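Long-range contact in amine Dehydrogenase (Pseudomonas putida, PDB 1JMX), which probably takes part in the oxidative deamination of primary amines, as the beta-propeller subunit of a quinohemoprotein amine dehydrogenase: residues Arg55-Tyr68 and Asp71-Leu83. Residues are numbered along the deposited sequence; the frame is centred on the assembly and turned at random.
Sequences RTAYVLNNHYGDIY and DLDTCKNTFHANL
Arg55 reaches Asp71 and Asp73 through an extended side chain whose CG stands anti to the backbone N (chi1 178°). Arg55 NH2 donates to Asp71 OD1 in the guanidinium plane at 3.3 Å, on the syn side, while Arg55 NE gives Asp71 OD2 a weak, bent bond. Asp73 OD2 lies over one guanidinium face, 3.1 Å from Arg55 NH1, an attraction of charges alone; Arg349 is its second cationic partner, and Asp73 OD1 accepts from the backbone N of Leu7. Asp71 OD1 also accepts from Thr74 OG1 on the opposite face of the carboxylate, and OD2 closes an Asx turn with Asp73 N. A serine at Arg55 would probably leave the two carboxylates close together with one compensating charge fewer. Ala57 CB touches Leu72 CD1 at 3.7 Å, beside Leu23 of strand 22-27. The Tyr58 ring turns its CE2 edge to the face of Phe79 in an offset edge-to-face pair, planes at 70°. The segments belong to a four-stranded antiparallel blade of the beta-propeller: 66-71 pairs with 56-61 on one side and the outermost strand 76-82 on the other. At the far end Gly65 O accepts a hydrogen bond from Leu83 N, and Asp66 OD2 is held by Asn62 ND2 and a water that also takes a weak bond from Asn82 ND2; Asn82 OD1 accepts from Ser84 N. Ile67 forms the hydrogen-bonded pair with Ala81, Ile67 N to Ala81 O and Ala81 N to Ile67 O both 2.9 Å; Ile67 CD1 meets Leu83 CD2 at 4.1 Å, against strands 89-99 and 105-115. Tyr68 lies alongside His80, ring planes 16° apart but slid so that they barely overlap, Tyr68 CE2 3.4 Å from His80 ND1, while the tyrosine hydroxyl bonds to Asp41.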
loop_
_atom_site.group_PDB
_atom_site.type_symbol
_atom_site.label_atom_id
_atom_site.label_comp_id
_atom_site.label_asym_id
_atom_site.label_seq_id
_atom_site.Cartn_x
_atom_site.Cartn_y
_atom_site.Cartn_z
ATOM N N ARG B 55 -24.473 -12.424 30.938
ATOM C CA ARG B 55 -25.564 -12.786 30.055
ATOM C C ARG B 55 -25.687 -11.882 28.828
ATOM O O ARG B 55 -26.145 -12.326 27.778
ATOM C CB ARG B 55 -26.863 -12.757 30.868
ATOM C CG ARG B 55 -28.100 -13.053 30.098
ATOM C CD ARG B 55 -29.335 -12.940 30.966
ATOM N NE ARG B 55 -30.519 -13.170 30.142
ATOM C CZ ARG B 55 -31.510 -14.010 30.437
ATOM N NH1 ARG B 55 -31.488 -14.712 31.571
ATOM N NH2 ARG B 55 -32.490 -14.203 29.550
ATOM N N THR B 56 -25.257 -10.629 28.953
ATOM C CA THR B 56 -25.354 -9.676 27.852
ATOM C C THR B 56 -23.994 -9.312 27.266
ATOM O O THR B 56 -23.102 -8.862 27.977
ATOM C CB THR B 56 -26.037 -8.355 28.295
ATOM O OG1 THR B 56 -27.281 -8.636 28.952
ATOM C CG2 THR B 56 -26.303 -7.464 27.086
ATOM N N ALA B 57 -23.854 -9.512 25.961
ATOM C CA ALA B 57 -22.623 -9.174 25.259
ATOM C C ALA B 57 -22.818 -7.839 24.554
ATOM O O ALA B 57 -23.837 -7.622 23.906
ATOM C CB ALA B 57 -22.279 -10.255 24.235
ATOM N N TYR B 58 -21.884 -6.916 24.745
ATOM C CA TYR B 58 -21.955 -5.627 24.068
ATOM C C TYR B 58 -20.922 -5.656 22.950
ATOM O O TYR B 58 -19.758 -5.973 23.187
ATOM C CB TYR B 58 -21.734 -4.469 25.044
ATOM C CG TYR B 58 -22.930 -4.240 25.946
ATOM C CD1 TYR B 58 -23.028 -4.879 27.183
ATOM C CD2 TYR B 58 -23.978 -3.411 25.546
ATOM C CE1 TYR B 58 -24.133 -4.697 27.995
ATOM C CE2 TYR B 58 -25.090 -3.226 26.351
ATOM C CZ TYR B 58 -25.163 -3.871 27.578
ATOM O OH TYR B 58 -26.264 -3.688 28.387
ATOM N N VAL B 59 -21.377 -5.355 21.732
ATOM C CA VAL B 59 -20.547 -5.411 20.527
ATOM C C VAL B 59 -20.448 -4.132 19.691
ATOM O O VAL B 59 -21.464 -3.533 19.329
ATOM C CB VAL B 59 -21.065 -6.545 19.582
ATOM C CG1 VAL B 59 -20.081 -6.808 18.448
ATOM C CG2 VAL B 59 -21.327 -7.823 20.370
ATOM N N LEU B 60 -19.216 -3.728 19.384
ATOM C CA LEU B 60 -18.953 -2.564 18.536
ATOM C C LEU B 60 -19.029 -3.175 17.144
ATOM O O LEU B 60 -18.206 -4.017 16.789
ATOM C CB LEU B 60 -17.540 -2.023 18.768
ATOM C CG LEU B 60 -17.226 -0.535 18.570
ATOM C CD1 LEU B 60 -15.794 -0.408 18.074
ATOM C CD2 LEU B 60 -18.183 0.145 17.615
ATOM N N ASN B 61 -20.041 -2.784 16.383
ATOM C CA ASN B 61 -20.245 -3.329 15.054
ATOM C C ASN B 61 -20.673 -2.258 14.060
ATOM O O ASN B 61 -20.523 -1.064 14.314
ATOM C CB ASN B 61 -21.314 -4.421 15.123
ATOM C CG ASN B 61 -20.892 -5.702 14.430
ATOM O OD1 ASN B 61 -19.744 -5.856 14.007
ATOM N ND2 ASN B 61 -21.824 -6.630 14.315
ATOM N N ASN B 62 -21.179 -2.711 12.918
ATOM C CA ASN B 62 -21.661 -1.841 11.848
ATOM C C ASN B 62 -20.628 -0.815 11.401
ATOM O O ASN B 62 -20.907 0.386 11.324
ATOM C CB ASN B 62 -22.954 -1.147 12.267
ATOM C CG ASN B 62 -23.846 -0.830 11.093
ATOM O OD1 ASN B 62 -23.943 -1.610 10.149
ATOM N ND2 ASN B 62 -24.502 0.315 11.141
ATOM N N HIS B 63 -19.424 -1.308 11.133
ATOM C CA HIS B 63 -18.312 -0.484 10.677
ATOM C C HIS B 63 -17.872 0.593 11.660
ATOM O O HIS B 63 -17.733 1.764 11.297
ATOM C CB HIS B 63 -18.624 0.111 9.299
ATOM C CG HIS B 63 -19.020 -0.914 8.284
ATOM N ND1 HIS B 63 -18.122 -1.805 7.738
ATOM C CD2 HIS B 63 -20.225 -1.227 7.756
ATOM C CE1 HIS B 63 -18.757 -2.626 6.922
ATOM N NE2 HIS B 63 -20.034 -2.295 6.914
ATOM N N TYR B 64 -17.656 0.175 12.908
ATOM C CA TYR B 64 -17.190 1.054 13.986
ATOM C C TYR B 64 -18.102 2.248 14.270
ATOM O O TYR B 64 -17.642 3.275 14.765
ATOM C CB TYR B 64 -15.774 1.565 13.668
ATOM C CG TYR B 64 -14.759 0.478 13.352
ATOM C CD1 TYR B 64 -14.811 -0.230 12.149
ATOM C CD2 TYR B 64 -13.752 0.156 14.261
ATOM C CE1 TYR B 64 -13.896 -1.229 11.864
ATOM C CE2 TYR B 64 -12.828 -0.844 13.983
ATOM C CZ TYR B 64 -12.905 -1.535 12.784
ATOM O OH TYR B 64 -12.006 -2.544 12.520
ATOM N N GLY B 65 -19.394 2.110 13.986
ATOM C CA GLY B 65 -20.304 3.218 14.207
ATOM C C GLY B 65 -21.494 2.989 15.119
ATOM O O GLY B 65 -22.310 3.893 15.282
ATOM N N ASP B 66 -21.595 1.798 15.712
ATOM C CA ASP B 66 -22.710 1.453 16.596
ATOM C C ASP B 66 -22.302 0.449 17.669
ATOM O O ASP B 66 -21.327 -0.275 17.509
ATOM C CB ASP B 66 -23.851 0.811 15.796
ATOM C CG ASP B 66 -24.436 1.727 14.753
ATOM O OD1 ASP B 66 -25.452 2.382 15.048
ATOM O OD2 ASP B 66 -23.892 1.784 13.635
ATOM N N ILE B 67 -23.084 0.386 18.743
ATOM C CA ILE B 67 -22.856 -0.553 19.838
ATOM C C ILE B 67 -24.176 -1.293 20.091
ATOM O O ILE B 67 -25.217 -0.668 20.227
ATOM C CB ILE B 67 -22.386 0.170 21.114
ATOM C CG1 ILE B 67 -21.081 0.915 20.833
ATOM C CG2 ILE B 67 -22.163 -0.825 22.231
ATOM C CD1 ILE B 67 -20.614 1.766 21.972
ATOM N N TYR B 68 -24.137 -2.624 20.077
ATOM C CA TYR B 68 -25.326 -3.452 20.289
ATOM C C TYR B 68 -25.203 -4.330 21.528
ATOM O O TYR B 68 -24.116 -4.753 21.908
ATOM C CB TYR B 68 -25.574 -4.362 19.083
ATOM C CG TYR B 68 -25.552 -3.655 17.750
ATOM C CD1 TYR B 68 -24.344 -3.317 17.139
ATOM C CD2 TYR B 68 -26.733 -3.306 17.105
ATOM C CE1 TYR B 68 -24.311 -2.645 15.924
ATOM C CE2 TYR B 68 -26.711 -2.634 15.885
ATOM C CZ TYR B 68 -25.495 -2.306 15.302
ATOM O OH TYR B 68 -25.459 -1.630 14.108
ATOM N N ASP B 71 -28.561 -10.450 24.137
ATOM C CA ASP B 71 -28.766 -11.380 25.238
ATOM C C ASP B 71 -28.433 -12.767 24.697
ATOM O O ASP B 71 -29.148 -13.290 23.853
ATOM C CB ASP B 71 -30.220 -11.331 25.717
ATOM C CG ASP B 71 -30.595 -12.513 26.604
ATOM O OD1 ASP B 71 -31.783 -12.870 26.628
ATOM O OD2 ASP B 71 -29.719 -13.102 27.271
ATOM N N LEU B 72 -27.351 -13.356 25.193
ATOM C CA LEU B 72 -26.901 -14.677 24.753
ATOM C C LEU B 72 -27.888 -15.838 24.936
ATOM O O LEU B 72 -27.879 -16.786 24.146
ATOM C CB LEU B 72 -25.570 -15.021 25.425
ATOM C CG LEU B 72 -24.271 -14.634 24.715
ATOM C CD1 LEU B 72 -24.392 -13.305 23.999
ATOM C CD2 LEU B 72 -23.142 -14.617 25.723
ATOM N N ASP B 73 -28.709 -15.782 25.982
ATOM C CA ASP B 73 -29.686 -16.841 26.241
ATOM C C ASP B 73 -30.779 -16.937 25.189
ATOM O O ASP B 73 -31.359 -18.003 24.992
ATOM C CB ASP B 73 -30.363 -16.656 27.606
ATOM C CG ASP B 73 -29.490 -17.090 28.770
ATOM O OD1 ASP B 73 -28.422 -17.696 28.559
ATOM O OD2 ASP B 73 -29.886 -16.824 29.920
ATOM N N THR B 74 -31.054 -15.831 24.510
ATOM C CA THR B 74 -32.114 -15.812 23.513
ATOM C C THR B 74 -31.685 -15.217 22.173
ATOM O O THR B 74 -32.436 -15.271 21.200
ATOM C CB THR B 74 -33.321 -14.974 24.029
ATOM O OG1 THR B 74 -32.903 -13.617 24.254
ATOM C CG2 THR B 74 -33.865 -15.547 25.343
ATOM N N CYS B 75 -30.485 -14.649 22.137
ATOM C CA CYS B 75 -29.955 -13.992 20.947
ATOM C C CYS B 75 -30.696 -12.698 20.637
ATOM O O CYS B 75 -30.644 -12.214 19.507
ATOM C CB CYS B 75 -30.017 -14.901 19.716
ATOM S SG CYS B 75 -28.863 -16.296 19.725
ATOM N N LYS B 76 -31.359 -12.124 21.639
ATOM C CA LYS B 76 -32.120 -10.894 21.435
ATOM C C LYS B 76 -31.319 -9.598 21.534
ATOM O O LYS B 76 -30.540 -9.403 22.459
ATOM C CB LYS B 76 -33.310 -10.822 22.401
ATOM C CG LYS B 76 -34.318 -9.744 22.014
ATOM C CD LYS B 76 -34.985 -9.087 23.223
ATOM C CE LYS B 76 -35.985 -10.009 23.912
ATOM N NZ LYS B 76 -36.600 -9.354 25.116
ATOM N N ASN B 77 -31.546 -8.707 20.574
ATOM C CA ASN B 77 -30.902 -7.399 20.530
ATOM C C ASN B 77 -31.648 -6.502 21.527
ATOM O O ASN B 77 -32.718 -5.972 21.232
ATOM C CB ASN B 77 -30.993 -6.832 19.110
ATOM C CG ASN B 77 -30.302 -5.489 18.962
ATOM O OD1 ASN B 77 -29.531 -5.065 19.827
ATOM N ND2 ASN B 77 -30.570 -4.815 17.856
ATOM N N THR B 78 -31.081 -6.372 22.721
ATOM C CA THR B 78 -31.677 -5.596 23.805
ATOM C C THR B 78 -31.210 -4.145 23.934
ATOM O O THR B 78 -31.825 -3.346 24.648
ATOM C CB THR B 78 -31.419 -6.285 25.161
ATOM O OG1 THR B 78 -30.006 -6.391 25.375
ATOM C CG2 THR B 78 -32.046 -7.673 25.189
ATOM N N PHE B 79 -30.111 -3.806 23.274
ATOM C CA PHE B 79 -29.584 -2.458 23.357
ATOM C C PHE B 79 -28.949 -2.060 22.051
ATOM O O PHE B 79 -28.387 -2.885 21.338
ATOM C CB PHE B 79 -28.548 -2.369 24.476
ATOM C CG PHE B 79 -27.861 -1.039 24.565
ATOM C CD1 PHE B 79 -28.465 0.027 25.217
ATOM C CD2 PHE B 79 -26.598 -0.855 24.006
ATOM C CE1 PHE B 79 -27.829 1.254 25.320
ATOM C CE2 PHE B 79 -25.950 0.372 24.101
ATOM C CZ PHE B 79 -26.569 1.429 24.762
ATOM N N HIS B 80 -29.069 -0.784 21.730
ATOM C CA HIS B 80 -28.479 -0.256 20.524
ATOM C C HIS B 80 -28.221 1.230 20.674
ATOM O O HIS B 80 -29.124 2.008 20.979
ATOM C CB HIS B 80 -29.354 -0.517 19.302
ATOM C CG HIS B 80 -28.873 0.190 18.075
ATOM N ND1 HIS B 80 -27.563 0.132 17.655
ATOM C CD2 HIS B 80 -29.499 1.041 17.227
ATOM C CE1 HIS B 80 -27.401 0.918 16.606
ATOM N NE2 HIS B 80 -28.561 1.482 16.326
ATOM N N ALA B 81 -26.969 1.611 20.470
ATOM C CA ALA B 81 -26.549 2.995 20.556
ATOM C C ALA B 81 -25.815 3.356 19.280
ATOM O O ALA B 81 -24.884 2.671 18.877
ATOM C CB ALA B 81 -25.643 3.197 21.760
ATOM N N ASN B 82 -26.298 4.380 18.598
ATOM C CA ASN B 82 -25.651 4.834 17.387
ATOM C C ASN B 82 -24.709 5.941 17.826
ATOM O O ASN B 82 -25.069 6.773 18.659
ATOM C CB ASN B 82 -26.681 5.351 16.382
ATOM C CG ASN B 82 -26.043 6.051 15.209
ATOM O OD1 ASN B 82 -26.113 7.265 15.095
ATOM N ND2 ASN B 82 -25.392 5.295 14.350
ATOM N N LEU B 83 -23.503 5.938 17.268
ATOM C CA LEU B 83 -22.488 6.919 17.617
ATOM C C LEU B 83 -22.508 8.210 16.794
ATOM O O LEU B 83 -21.598 9.031 16.897
ATOM C CB LEU B 83 -21.106 6.265 17.572
ATOM C CG LEU B 83 -20.970 4.978 18.391
ATOM C CD1 LEU B 83 -19.539 4.480 18.314
ATOM C CD2 LEU B 83 -21.380 5.204 19.844
HETATM O O HOH W 1 -33.061 -17.345 30.457
HETATM O O HOH W 2 -29.239 -4.577 27.437
HETATM O O HOH W 3 -23.823 4.578 12.124
#